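Local structure of fibronectin-binding protein BBK32 (Borrelia burgdorferi, 6N1L) at residues S38-L41 / T42-Y45; N72-T75 / L76-Y79; I109-L112 / I113-K117; S120-Y123 / E124-A128. The protein binds fibronectin and, through a helical domain that probably engages the protease C1r, inhibits the classical pathway of complement. All coordinates share one frame; numbering follows the deposited sequence.

How the interactions relate
Each of the four contacts covers about two turns of helix. In order along the sequence, interaction 1 ends helix 9-44, interaction 2 lies within helix 66-87, interaction 3 closes helix 93-117 and interaction 4 opens helix 122-147. Interactions 3 and 4 adjoin in sequence across the connection between their helices, with centres 11 Å apart. Interactions 2 and 3, with centres 12 Å apart, hold the middle of the bundle together, F73 packing on L112, I113 and I116. Interactions 1 and 4, with centres 15 Å apart, tie helix 9-44 to the start of helix 122-147 through Y123, which meets L41 and S38. Interaction 1 stands farthest out, 28 Å from interaction 2 between centres.

Interaction 1 (S38-L41 / T42-Y45); sequences STKL and TQMY
With chi1 at -77° the CG of Q43 stands beside its own backbone N, anti to the carbonyl carbon, and the chain runs on extended, so that the amide lies back alongside T39 and K40 one turn earlier. There OE1 of Q43 comes within 3.7 Å of CD of K40, and NE2 of Q43 within 4.0 Å of CB of T39; Q43 lies side by side with each of them, pointing the same way. K40 bends at chi2 (-48°), and its ammonium group continues to a salt bridge with E60. The hydroxyl of T39 turns back to the carbonyl of L36.

The last two turns of helix 9-44 run through S38-M44, with Y45 just beyond, and three i to i+4 backbone bonds close them. T42 N gives to S38 O, Q43 N to T39 O at 2.8 Å, and M44 N to K40 O. Carbon atoms crowd the carbonyl of L41: CG of M44 lies 3.3 Å from L41 O, and the ring of Y45 brings CD2 to the same L41 O at 3.3 Å, with the oxygen at the ring edge, near its plane. Farther along the same M44 chain, SD lies a loose 4.2 Å from CD2 of L41. Helix 51-61 covers this region: K40 and L41 rest on A61, Q43 on A57 and M44 on K58.

Interaction 2 (N72-T75 / L76-Y79); sequences NFKT and LLNY
T75 touches Y79 one turn further on, in the middle of helix 66-87 of the bundle. From CB, T75 divides into two branches. Its OG1, beside the backbone N, is taken up by the carbonyl of K71 in a hydrogen bond, while CG2 sits anti to that N and beside the carbonyl carbon. This places the methyl next to the tyrosine, where CG2 of T75 lies 3.5 Å from CE2 of Y79. The two side chains run side by side in the same direction. The carbonyl of T75 is also near this ring, with T75 O 3.3 Å from CD2 of Y79, while accepting the backbone N-H of Y79.

The other i to i+4 bonds join L76 to N72, L77 to F73 and N78 to K74; that of L77 N to F73 O is nearly straight, at 172°. On the inward face, F73 and L76 meet more loosely as both reach into the core, F73 against helices 93-117 and 122-147, L76 against A23 and I109. On the outer side the long chain of K74, bent at chi2 (-40°), follows L77 in the same direction until NZ of K74 stands 3.7 Å from CD2 of L77.

Interaction 3 (I109-L112 / I113-K117); sequences IKTL and IAKIK
The last turns of helix 93-117, one of the long helices of the bundle, bring I109 and I113 together on the buried face. The two isoleucines cross obliquely: CG2 of I109 meets CD1 of I113 at 3.9 Å. I113 holds CG1 beside its backbone N (chi1 -73°), which also carries that branch over the carbonyl of the preceding turn, with CG1 of I113 3.4 Å from I109 O. I116 repeats the pattern four residues after L112, its CG1 being 3.3 Å from L112 O.

Backbone bonds of i to i+4 type underlie both pairs, I113 N to I109 O and I116 N to L112 O, each 2.9 Å long. Around this face the helical bundle closes in: I109 lies on I80 and M136, and L112 on I129, S132 and I133 of helix 122-147.

The opposite flank is polar and more open. T111 and K115 run side by side there, the methyl CG2 of T111 lying 4.2 Å from CE of K115, whose chain is extended beyond CG. The CG of K115 passes closer to the backbone, 3.5 Å from T111 O, and the hydroxyl of T111 makes a weak hydrogen bond to the carbonyl of A107.

Interaction 4 (S120-Y123 / E124-A128); sequences SNLY and EAYKA
N121 caps the start of helix 122-147: its OD1 takes the backbone N-H of E124 at 2.9 Å, in the plane of the amide and on a lone pair. With CG anti to the backbone N (chi1 -179°), the N121 side chain folds over the first turn, and CG of E124 packs beside it, 3.2 Å from OD1 of N121. The same residue serves the next amide through its main chain, A125 N binding to N121 O.

Packing is tight on the bundle side. L122 and Y126 lie alongside each other, with CD1 of L122 3.8 Å from CE2 of Y126, while the carbonyl of L122 sits at the edge of that ring. L69 of helix 66-87 touches L122, A125 and Y126, and T33 and Y34 of helix 9-44 touch Y126. Y123 leans on the same helix 9-44, its ring edge-to-face with F37 and its OH hydrogen-bonded to OG of S38.

The outer side, with E124 and K127, is looser. K127 slants past the Y123 ring, CE of K127 coming 4.0 Å from CE2 of Y123, and its ammonium group forms a salt bridge to the carboxylate of E124, both component hydrogen bonds being weak. The backbone closes the turn with K127 N to Y123 O at 2.9 Å.

Interaction 1 (S38-L41 / T42-Y45)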
ATOM      1  N   SER A  38       6.153 -13.316  -5.818  1.00 32.02           N
ATOM      2  CA  SER A  38       5.434 -14.559  -6.098  1.00 29.49           C
ATOM      3  C   SER A  38       6.009 -15.306  -7.296  1.00 31.42           C
ATOM      4  O   SER A  38       6.183 -16.532  -7.243  1.00 35.17           O
ATOM      5  CB  SER A  38       3.949 -14.268  -6.332  1.00 36.20           C
ATOM      6  OG  SER A  38       3.356 -13.729  -5.166  1.00 37.72           O
ATOM      7  N   THR A  39       6.331 -14.591  -8.378  1.00 29.90           N
ATOM      8  CA  THR A  39       6.852 -15.267  -9.563  1.00 34.90           C
ATOM      9  C   THR A  39       8.231 -15.874  -9.318  1.00 34.79           C
ATOM     10  O   THR A  39       8.535 -16.935  -9.874  1.00 33.29           O
ATOM     11  CB  THR A  39       6.896 -14.333 -10.780  1.00 32.09           C
ATOM     12  OG1 THR A  39       7.875 -13.297 -10.612  1.00 31.90           O
ATOM     13  CG2 THR A  39       5.525 -13.715 -11.030  1.00 35.82           C
ATOM     14  N   LYS A  40       9.070 -15.235  -8.492  1.00 31.39           N
ATOM     15  CA  LYS A  40      10.376 -15.818  -8.184  1.00 32.41           C
ATOM     16  C   LYS A  40      10.232 -17.108  -7.389  1.00 35.99           C
ATOM     17  O   LYS A  40      10.995 -18.064  -7.595  1.00 34.72           O
ATOM     18  CB  LYS A  40      11.242 -14.830  -7.399  1.00 33.80           C
ATOM     19  CG  LYS A  40      11.469 -13.489  -8.029  1.00 32.71           C
ATOM     20  CD  LYS A  40      11.889 -13.573  -9.477  1.00 29.44           C
ATOM     21  CE  LYS A  40      12.060 -12.191 -10.044  1.00 34.58           C
ATOM     22  NZ  LYS A  40      12.423 -12.234 -11.465  1.00 34.14           N
ATOM     23  N   LEU A  41       9.283 -17.138  -6.450  1.00 32.31           N
ATOM     24  CA  LEU A  41       9.033 -18.337  -5.665  1.00 35.13           C
ATOM     25  C   LEU A  41       8.491 -19.450  -6.545  1.00 42.71           C
ATOM     26  O   LEU A  41       8.861 -20.621  -6.378  1.00 40.13           O
ATOM     27  CB  LEU A  41       8.055 -18.027  -4.525  1.00 33.11           C
ATOM     28  CG  LEU A  41       8.559 -17.018  -3.482  1.00 36.05           C
ATOM     29  CD1 LEU A  41       7.435 -16.603  -2.541  1.00 38.67           C
ATOM     30  CD2 LEU A  41       9.740 -17.557  -2.683  1.00 37.89           C
ATOM     31  N   THR A  42       7.625 -19.098  -7.501  1.00 38.16           N
ATOM     32  CA  THR A  42       7.130 -20.086  -8.454  1.00 42.54           C
ATOM     33  C   THR A  42       8.255 -20.607  -9.338  1.00 41.84           C
ATOM     34  O   THR A  42       8.408 -21.823  -9.512  1.00 47.67           O
ATOM     35  CB  THR A  42       6.016 -19.477  -9.305  1.00 43.46           C
ATOM     36  OG1 THR A  42       4.860 -19.260  -8.486  1.00 44.73           O
ATOM     37  CG2 THR A  42       5.659 -20.410 -10.453  1.00 48.28           C
ATOM     38  N   GLN A  43       9.070 -19.700  -9.885  1.00 37.21           N
ATOM     39  CA  GLN A  43      10.124 -20.100 -10.817  1.00 40.09           C
ATOM     40  C   GLN A  43      11.136 -21.026 -10.158  1.00 46.49           C
ATOM     41  O   GLN A  43      11.593 -21.997 -10.775  1.00 45.00           O
ATOM     42  CB  GLN A  43      10.838 -18.863 -11.376  1.00 39.11           C
ATOM     43  CG  GLN A  43      10.063 -18.121 -12.442  1.00 34.08           C
ATOM     44  CD  GLN A  43      10.489 -16.675 -12.554  1.00 39.97           C
ATOM     45  OE1 GLN A  43      11.523 -16.279 -12.019  1.00 39.82           O
ATOM     46  NE2 GLN A  43       9.693 -15.883 -13.241  1.00 35.91           N
ATOM     47  N   MET A  44      11.505 -20.744  -8.907  1.00 43.39           N
ATOM     48  CA  MET A  44      12.578 -21.512  -8.284  1.00 50.90           C
ATOM     49  C   MET A  44      12.171 -22.950  -7.976  1.00 53.75           C
ATOM     50  O   MET A  44      13.052 -23.787  -7.754  1.00 58.01           O
ATOM     51  CB  MET A  44      13.077 -20.796  -7.020  1.00 49.66           C
ATOM     52  CG  MET A  44      12.119 -20.788  -5.841  1.00 47.33           C
ATOM     53  SD  MET A  44      12.807 -19.929  -4.401  1.00 47.70           S
ATOM     54  CE  MET A  44      13.545 -21.296  -3.523  1.00 55.38           C
ATOM     55  N   TYR A  45      10.874 -23.266  -7.975  1.00 55.07           N
ATOM     56  CA  TYR A  45      10.405 -24.644  -7.842  1.00 56.10           C
ATOM     57  C   TYR A  45       9.833 -25.205  -9.140  1.00 56.11           C
ATOM     58  O   TYR A  45       9.183 -26.258  -9.108  1.00 60.81           O
ATOM     59  CB  TYR A  45       9.342 -24.764  -6.740  1.00 60.06           C
ATOM     60  CG  TYR A  45       9.844 -24.547  -5.328  1.00 64.24           C
ATOM     61  CD1 TYR A  45      10.003 -25.616  -4.451  1.00 69.45           C
ATOM     62  CD2 TYR A  45      10.126 -23.271  -4.860  1.00 63.35           C
ATOM     63  CE1 TYR A  45      10.458 -25.417  -3.153  1.00 71.98           C
ATOM     64  CE2 TYR A  45      10.582 -23.063  -3.567  1.00 63.91           C
ATOM     65  CZ  TYR A  45      10.744 -24.135  -2.719  1.00 69.28           C
ATOM     66  OH  TYR A  45      11.194 -23.915  -1.434  1.00 71.23           O
TER

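Interaction 2 (N72-T75 / L76-Y79)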
ATOM      1  N   ASN A  72       7.768   0.865   2.552  1.00 38.13           N
ATOM      2  CA  ASN A  72       6.622   1.204   1.717  1.00 34.08           C
ATOM      3  C   ASN A  72       5.368   1.447   2.560  1.00 32.24           C
ATOM      4  O   ASN A  72       4.555   2.319   2.231  1.00 34.02           O
ATOM      5  CB  ASN A  72       6.376   0.097   0.691  1.00 31.35           C
ATOM      6  CG  ASN A  72       7.407   0.096  -0.428  1.00 37.82           C
ATOM      7  OD1 ASN A  72       8.098   1.088  -0.655  1.00 41.82           O
ATOM      8  ND2 ASN A  72       7.508  -1.022  -1.135  1.00 39.85           N
ATOM      9  N   PHE A  73       5.185   0.690   3.646  1.00 30.79           N
ATOM     10  CA  PHE A  73       4.002   0.940   4.476  1.00 33.86           C
ATOM     11  C   PHE A  73       4.137   2.243   5.255  1.00 39.74           C
ATOM     12  O   PHE A  73       3.147   2.955   5.457  1.00 32.88           O
ATOM     13  CB  PHE A  73       3.723  -0.228   5.420  1.00 31.78           C
ATOM     14  CG  PHE A  73       2.640  -1.145   4.917  1.00 31.75           C
ATOM     15  CD1 PHE A  73       2.945  -2.186   4.056  1.00 35.15           C
ATOM     16  CD2 PHE A  73       1.311  -0.934   5.257  1.00 30.47           C
ATOM     17  CE1 PHE A  73       1.938  -3.018   3.556  1.00 32.28           C
ATOM     18  CE2 PHE A  73       0.311  -1.750   4.764  1.00 31.37           C
ATOM     19  CZ  PHE A  73       0.621  -2.805   3.919  1.00 36.17           C
ATOM     20  N   LYS A  74       5.347   2.590   5.690  1.00 35.64           N
ATOM     21  CA  LYS A  74       5.501   3.894   6.339  1.00 36.08           C
ATOM     22  C   LYS A  74       5.252   5.025   5.356  1.00 36.12           C
ATOM     23  O   LYS A  74       4.622   6.031   5.712  1.00 39.17           O
ATOM     24  CB  LYS A  74       6.877   4.017   6.991  1.00 40.83           C
ATOM     25  CG  LYS A  74       6.937   3.325   8.355  1.00 48.69           C
ATOM     26  CD  LYS A  74       5.643   3.557   9.163  1.00 48.56           C
ATOM     27  CE  LYS A  74       5.705   2.923  10.556  1.00 49.27           C
ATOM     28  NZ  LYS A  74       4.503   3.228  11.416  1.00 50.77           N
ATOM     29  N   THR A  75       5.716   4.878   4.111  1.00 31.87           N
ATOM     30  CA  THR A  75       5.417   5.868   3.082  1.00 33.14           C
ATOM     31  C   THR A  75       3.905   5.996   2.886  1.00 37.17           C
ATOM     32  O   THR A  75       3.359   7.106   2.840  1.00 34.25           O
ATOM     33  CB  THR A  75       6.090   5.487   1.766  1.00 37.09           C
ATOM     34  OG1 THR A  75       7.521   5.530   1.911  1.00 34.55           O
ATOM     35  CG2 THR A  75       5.661   6.419   0.653  1.00 39.74           C
ATOM     36  N   LEU A  76       3.216   4.854   2.796  1.00 30.48           N
ATOM     37  CA  LEU A  76       1.758   4.869   2.646  1.00 29.29           C
ATOM     38  C   LEU A  76       1.081   5.559   3.830  1.00 28.99           C
ATOM     39  O   LEU A  76       0.212   6.421   3.642  1.00 31.24           O
ATOM     40  CB  LEU A  76       1.243   3.438   2.483  1.00 28.73           C
ATOM     41  CG  LEU A  76      -0.278   3.224   2.484  1.00 28.70           C
ATOM     42  CD1 LEU A  76      -0.946   4.019   1.373  1.00 29.67           C
ATOM     43  CD2 LEU A  76      -0.555   1.738   2.295  1.00 28.75           C
ATOM     44  N   LEU A  77       1.437   5.170   5.056  1.00 28.06           N
ATOM     45  CA  LEU A  77       0.859   5.797   6.241  1.00 32.85           C
ATOM     46  C   LEU A  77       1.088   7.305   6.233  1.00 36.73           C
ATOM     47  O   LEU A  77       0.162   8.095   6.479  1.00 31.34           O
ATOM     48  CB  LEU A  77       1.446   5.173   7.504  1.00 33.24           C
ATOM     49  CG  LEU A  77       0.883   5.636   8.846  1.00 33.46           C
ATOM     50  CD1 LEU A  77      -0.655   5.480   8.904  1.00 32.44           C
ATOM     51  CD2 LEU A  77       1.561   4.916  10.010  1.00 38.39           C
ATOM     52  N   ASN A  78       2.323   7.723   5.952  1.00 34.09           N
ATOM     53  CA  ASN A  78       2.627   9.151   5.982  1.00 37.76           C
ATOM     54  C   ASN A  78       1.777   9.930   4.984  1.00 36.20           C
ATOM     55  O   ASN A  78       1.269  11.009   5.311  1.00 37.41           O
ATOM     56  CB  ASN A  78       4.117   9.379   5.719  1.00 38.63           C
ATOM     57  CG  ASN A  78       4.984   8.954   6.889  1.00 39.01           C
ATOM     58  OD1 ASN A  78       4.491   8.750   7.996  1.00 44.97           O
ATOM     59  ND2 ASN A  78       6.297   8.838   6.651  1.00 47.65           N
ATOM     60  N   TYR A  79       1.605   9.405   3.764  1.00 33.24           N
ATOM     61  CA  TYR A  79       0.767  10.096   2.791  1.00 34.22           C
ATOM     62  C   TYR A  79      -0.664  10.234   3.308  1.00 32.10           C
ATOM     63  O   TYR A  79      -1.288  11.294   3.156  1.00 33.49           O
ATOM     64  CB  TYR A  79       0.779   9.360   1.450  1.00 32.58           C
ATOM     65  CG  TYR A  79       1.987   9.650   0.573  1.00 35.12           C
ATOM     66  CD1 TYR A  79       2.438  10.956   0.383  1.00 36.46           C
ATOM     67  CD2 TYR A  79       2.675   8.621  -0.064  1.00 34.29           C
ATOM     68  CE1 TYR A  79       3.542  11.224  -0.422  1.00 40.02           C
ATOM     69  CE2 TYR A  79       3.773   8.877  -0.864  1.00 36.63           C
ATOM     70  CZ  TYR A  79       4.202  10.178  -1.043  1.00 38.78           C
ATOM     71  OH  TYR A  79       5.294  10.427  -1.841  1.00 43.33           O
TER

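Interaction 3 (I109-L112 / I113-K117)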
ATOM      1  N   ILE A 109      -4.448   1.130   8.046  1.00 29.92           N
ATOM      2  CA  ILE A 109      -3.020   1.016   7.725  1.00 29.45           C
ATOM      3  C   ILE A 109      -2.229   0.653   8.973  1.00 33.04           C
ATOM      4  O   ILE A 109      -1.310  -0.180   8.931  1.00 33.77           O
ATOM      5  CB  ILE A 109      -2.499   2.320   7.080  1.00 29.22           C
ATOM      6  CG1 ILE A 109      -3.149   2.527   5.723  1.00 28.49           C
ATOM      7  CG2 ILE A 109      -0.979   2.268   6.878  1.00 31.90           C
ATOM      8  CD1 ILE A 109      -2.842   3.851   5.091  1.00 30.59           C
ATOM      9  N   LYS A 110      -2.596   1.243  10.114  1.00 34.00           N
ATOM     10  CA  LYS A 110      -1.897   0.918  11.349  1.00 34.21           C
ATOM     11  C   LYS A 110      -2.103  -0.542  11.724  1.00 34.48           C
ATOM     12  O   LYS A 110      -1.170  -1.204  12.198  1.00 40.15           O
ATOM     13  CB  LYS A 110      -2.352   1.850  12.469  1.00 36.01           C
ATOM     14  CG  LYS A 110      -1.792   3.266  12.310  1.00 40.35           C
ATOM     15  CD  LYS A 110      -2.290   4.185  13.417  1.00 41.75           C
ATOM     16  CE  LYS A 110      -2.016   5.638  13.063  1.00 50.51           C
ATOM     17  NZ  LYS A 110      -3.008   6.555  13.700  1.00 55.44           N
ATOM     18  N   THR A 111      -3.304  -1.072  11.483  1.00 34.49           N
ATOM     19  CA  THR A 111      -3.573  -2.483  11.755  1.00 34.95           C
ATOM     20  C   THR A 111      -2.732  -3.390  10.864  1.00 35.55           C
ATOM     21  O   THR A 111      -2.214  -4.420  11.316  1.00 38.84           O
ATOM     22  CB  THR A 111      -5.059  -2.777  11.564  1.00 35.61           C
ATOM     23  OG1 THR A 111      -5.817  -2.012  12.506  1.00 41.11           O
ATOM     24  CG2 THR A 111      -5.357  -4.253  11.791  1.00 37.11           C
ATOM     25  N   LEU A 112      -2.578  -3.017   9.594  1.00 34.83           N
ATOM     26  CA  LEU A 112      -1.750  -3.804   8.680  1.00 33.09           C
ATOM     27  C   LEU A 112      -0.281  -3.762   9.073  1.00 38.49           C
ATOM     28  O   LEU A 112       0.426  -4.770   8.956  1.00 35.83           O
ATOM     29  CB  LEU A 112      -1.936  -3.293   7.249  1.00 30.70           C
ATOM     30  CG  LEU A 112      -3.360  -3.366   6.688  1.00 33.82           C
ATOM     31  CD1 LEU A 112      -3.375  -2.862   5.239  1.00 31.28           C
ATOM     32  CD2 LEU A 112      -3.904  -4.789   6.767  1.00 37.33           C
ATOM     33  N   ILE A 113       0.214  -2.600   9.511  1.00 35.90           N
ATOM     34  CA  ILE A 113       1.611  -2.506   9.922  1.00 35.75           C
ATOM     35  C   ILE A 113       1.858  -3.397  11.131  1.00 43.06           C
ATOM     36  O   ILE A 113       2.925  -4.012  11.263  1.00 44.14           O
ATOM     37  CB  ILE A 113       1.980  -1.037  10.203  1.00 38.72           C
ATOM     38  CG1 ILE A 113       2.084  -0.276   8.882  1.00 30.26           C
ATOM     39  CG2 ILE A 113       3.282  -0.934  10.999  1.00 40.98           C
ATOM     40  CD1 ILE A 113       2.108   1.246   9.024  1.00 37.26           C
ATOM     41  N   ALA A 114       0.859  -3.504  12.010  1.00 37.62           N
ATOM     42  CA  ALA A 114       0.948  -4.409  13.149  1.00 43.66           C
ATOM     43  C   ALA A 114       0.900  -5.867  12.702  1.00 44.91           C
ATOM     44  O   ALA A 114       1.615  -6.709  13.260  1.00 46.61           O
ATOM     45  CB  ALA A 114      -0.177  -4.110  14.141  1.00 45.98           C
ATOM     46  N   LYS A 115       0.060  -6.185  11.706  1.00 44.26           N
ATOM     47  CA  LYS A 115      -0.009  -7.551  11.185  1.00 48.20           C
ATOM     48  C   LYS A 115       1.315  -7.968  10.559  1.00 45.22           C
ATOM     49  O   LYS A 115       1.746  -9.115  10.716  1.00 50.61           O
ATOM     50  CB  LYS A 115      -1.136  -7.683  10.156  1.00 39.76           C
ATOM     51  CG  LYS A 115      -2.526  -7.808  10.738  1.00 49.51           C
ATOM     52  CD  LYS A 115      -3.572  -7.937   9.637  1.00 46.76           C
ATOM     53  CE  LYS A 115      -4.963  -8.102  10.215  1.00 52.02           C
ATOM     54  NZ  LYS A 115      -5.998  -8.059   9.152  1.00 54.98           N
ATOM     55  N   ILE A 116       1.969  -7.053   9.840  1.00 37.74           N
ATOM     56  CA  ILE A 116       3.253  -7.358   9.210  1.00 44.45           C
ATOM     57  C   ILE A 116       4.310  -7.666  10.261  1.00 51.08           C
ATOM     58  O   ILE A 116       5.188  -8.510  10.044  1.00 49.08           O
ATOM     59  CB  ILE A 116       3.680  -6.184   8.305  1.00 45.29           C
ATOM     60  CG1 ILE A 116       2.797  -6.125   7.061  1.00 42.32           C
ATOM     61  CG2 ILE A 116       5.151  -6.276   7.914  1.00 48.86           C
ATOM     62  CD1 ILE A 116       2.971  -4.842   6.300  1.00 43.51           C
ATOM     63  N   LYS A 117       4.240  -7.002  11.417  1.00 50.53           N
ATOM     64  CA  LYS A 117       5.237  -7.221  12.462  1.00 52.79           C
ATOM     65  C   LYS A 117       5.147  -8.627  13.044  1.00 52.06           C
ATOM     66  O   LYS A 117       6.175  -9.232  13.367  1.00 58.98           O
ATOM     67  CB  LYS A 117       5.076  -6.173  13.561  1.00 54.56           C
ATOM     68  CG  LYS A 117       5.777  -4.877  13.255  1.00 54.65           C
ATOM     69  CD  LYS A 117       5.373  -3.788  14.233  1.00 56.41           C
ATOM     70  CE  LYS A 117       6.074  -2.482  13.893  1.00 62.90           C
ATOM     71  NZ  LYS A 117       5.484  -1.342  14.642  1.00 63.35           N
TER

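Interaction 4 (S120-Y123 / E124-A128)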
ATOM      1  N   SER A 120       6.947 -13.638  10.846  1.00 55.05           N
ATOM      2  CA  SER A 120       8.371 -13.818  10.587  1.00 54.16           C
ATOM      3  C   SER A 120       8.645 -14.034   9.102  1.00 50.45           C
ATOM      4  O   SER A 120       9.646 -13.541   8.571  1.00 55.11           O
ATOM      5  CB  SER A 120       8.896 -14.997  11.405  1.00 51.48           C
ATOM      6  OG  SER A 120       7.974 -16.074  11.359  1.00 59.99           O
ATOM      7  N   ASN A 121       7.763 -14.762   8.423  1.00 51.60           N
ATOM      8  CA  ASN A 121       7.974 -15.120   7.027  1.00 49.00           C
ATOM      9  C   ASN A 121       7.509 -13.986   6.118  1.00 43.95           C
ATOM     10  O   ASN A 121       6.353 -13.561   6.201  1.00 44.33           O
ATOM     11  CB  ASN A 121       7.217 -16.406   6.718  1.00 46.27           C
ATOM     12  CG  ASN A 121       7.412 -16.870   5.294  1.00 51.18           C
ATOM     13  OD1 ASN A 121       6.640 -16.514   4.400  1.00 47.20           O
ATOM     14  ND2 ASN A 121       8.434 -17.693   5.076  1.00 53.73           N
ATOM     15  N   LEU A 122       8.405 -13.512   5.243  1.00 45.26           N
ATOM     16  CA  LEU A 122       8.112 -12.329   4.430  1.00 42.72           C
ATOM     17  C   LEU A 122       6.943 -12.574   3.484  1.00 43.32           C
ATOM     18  O   LEU A 122       6.048 -11.730   3.353  1.00 38.95           O
ATOM     19  CB  LEU A 122       9.349 -11.896   3.637  1.00 45.31           C
ATOM     20  CG  LEU A 122       9.119 -10.632   2.796  1.00 41.88           C
ATOM     21  CD1 LEU A 122       8.531  -9.511   3.665  1.00 39.48           C
ATOM     22  CD2 LEU A 122      10.379 -10.148   2.087  1.00 37.36           C
ATOM     23  N   TYR A 123       6.939 -13.715   2.790  1.00 41.43           N
ATOM     24  CA  TYR A 123       5.827 -13.990   1.888  1.00 41.91           C
ATOM     25  C   TYR A 123       4.508 -14.053   2.649  1.00 42.04           C
ATOM     26  O   TYR A 123       3.475 -13.579   2.160  1.00 41.28           O
ATOM     27  CB  TYR A 123       6.063 -15.287   1.110  1.00 45.95           C
ATOM     28  CG  TYR A 123       5.083 -15.434  -0.029  1.00 41.60           C
ATOM     29  CD1 TYR A 123       5.119 -14.554  -1.106  1.00 47.75           C
ATOM     30  CD2 TYR A 123       4.106 -16.412  -0.011  1.00 46.21           C
ATOM     31  CE1 TYR A 123       4.213 -14.659  -2.146  1.00 49.60           C
ATOM     32  CE2 TYR A 123       3.198 -16.532  -1.051  1.00 50.30           C
ATOM     33  CZ  TYR A 123       3.260 -15.650  -2.115  1.00 48.98           C
ATOM     34  OH  TYR A 123       2.365 -15.751  -3.156  1.00 58.14           O
ATOM     35  N   GLU A 124       4.525 -14.632   3.850  1.00 41.58           N
ATOM     36  CA  GLU A 124       3.325 -14.660   4.675  1.00 44.57           C
ATOM     37  C   GLU A 124       2.896 -13.257   5.081  1.00 38.07           C
ATOM     38  O   GLU A 124       1.697 -12.996   5.219  1.00 40.14           O
ATOM     39  CB  GLU A 124       3.560 -15.515   5.919  1.00 49.94           C
ATOM     40  CG  GLU A 124       3.764 -16.995   5.628  1.00 51.01           C
ATOM     41  CD  GLU A 124       2.562 -17.608   4.945  1.00 54.44           C
ATOM     42  OE1 GLU A 124       1.440 -17.459   5.480  1.00 56.08           O
ATOM     43  OE2 GLU A 124       2.738 -18.233   3.875  1.00 57.69           O
ATOM     44  N   ALA A 125       3.857 -12.360   5.305  1.00 38.75           N
ATOM     45  CA  ALA A 125       3.524 -10.977   5.646  1.00 38.42           C
ATOM     46  C   ALA A 125       2.779 -10.303   4.499  1.00 35.28           C
ATOM     47  O   ALA A 125       1.731  -9.676   4.707  1.00 37.53           O
ATOM     48  CB  ALA A 125       4.796 -10.207   6.006  1.00 37.47           C
ATOM     49  N   TYR A 126       3.291 -10.446   3.274  1.00 33.56           N
ATOM     50  CA  TYR A 126       2.585  -9.946   2.096  1.00 35.44           C
ATOM     51  C   TYR A 126       1.194 -10.559   1.993  1.00 37.47           C
ATOM     52  O   TYR A 126       0.202  -9.846   1.819  1.00 35.10           O
ATOM     53  CB  TYR A 126       3.396 -10.235   0.823  1.00 37.05           C
ATOM     54  CG  TYR A 126       4.445  -9.203   0.481  1.00 32.71           C
ATOM     55  CD1 TYR A 126       4.108  -8.005  -0.152  1.00 32.55           C
ATOM     56  CD2 TYR A 126       5.787  -9.424   0.790  1.00 34.10           C
ATOM     57  CE1 TYR A 126       5.063  -7.066  -0.470  1.00 32.85           C
ATOM     58  CE2 TYR A 126       6.760  -8.493   0.479  1.00 36.69           C
ATOM     59  CZ  TYR A 126       6.401  -7.308  -0.149  1.00 31.01           C
ATOM     60  OH  TYR A 126       7.357  -6.383  -0.447  1.00 30.96           O
ATOM     61  N   LYS A 127       1.096 -11.891   2.124  1.00 34.95           N
ATOM     62  CA  LYS A 127      -0.205 -12.547   2.032  1.00 39.23           C
ATOM     63  C   LYS A 127      -1.192 -12.008   3.060  1.00 39.55           C
ATOM     64  O   LYS A 127      -2.396 -11.933   2.789  1.00 42.54           O
ATOM     65  CB  LYS A 127      -0.047 -14.064   2.198  1.00 41.60           C
ATOM     66  CG  LYS A 127       0.061 -14.811   0.883  1.00 48.94           C
ATOM     67  CD  LYS A 127      -0.421 -16.248   1.041  1.00 56.19           C
ATOM     68  CE  LYS A 127       0.545 -17.069   1.890  1.00 57.10           C
ATOM     69  NZ  LYS A 127      -0.126 -18.238   2.549  1.00 63.23           N
ATOM     70  N   ALA A 128      -0.708 -11.611   4.234  1.00 39.52           N
ATOM     71  CA  ALA A 128      -1.598 -11.059   5.243  1.00 40.67           C
ATOM     72  C   ALA A 128      -2.219  -9.719   4.841  1.00 40.22           C
ATOM     73  O   ALA A 128      -3.256  -9.353   5.404  1.00 37.35           O
ATOM     74  CB  ALA A 128      -0.842 -10.906   6.562  1.00 40.25           C
TER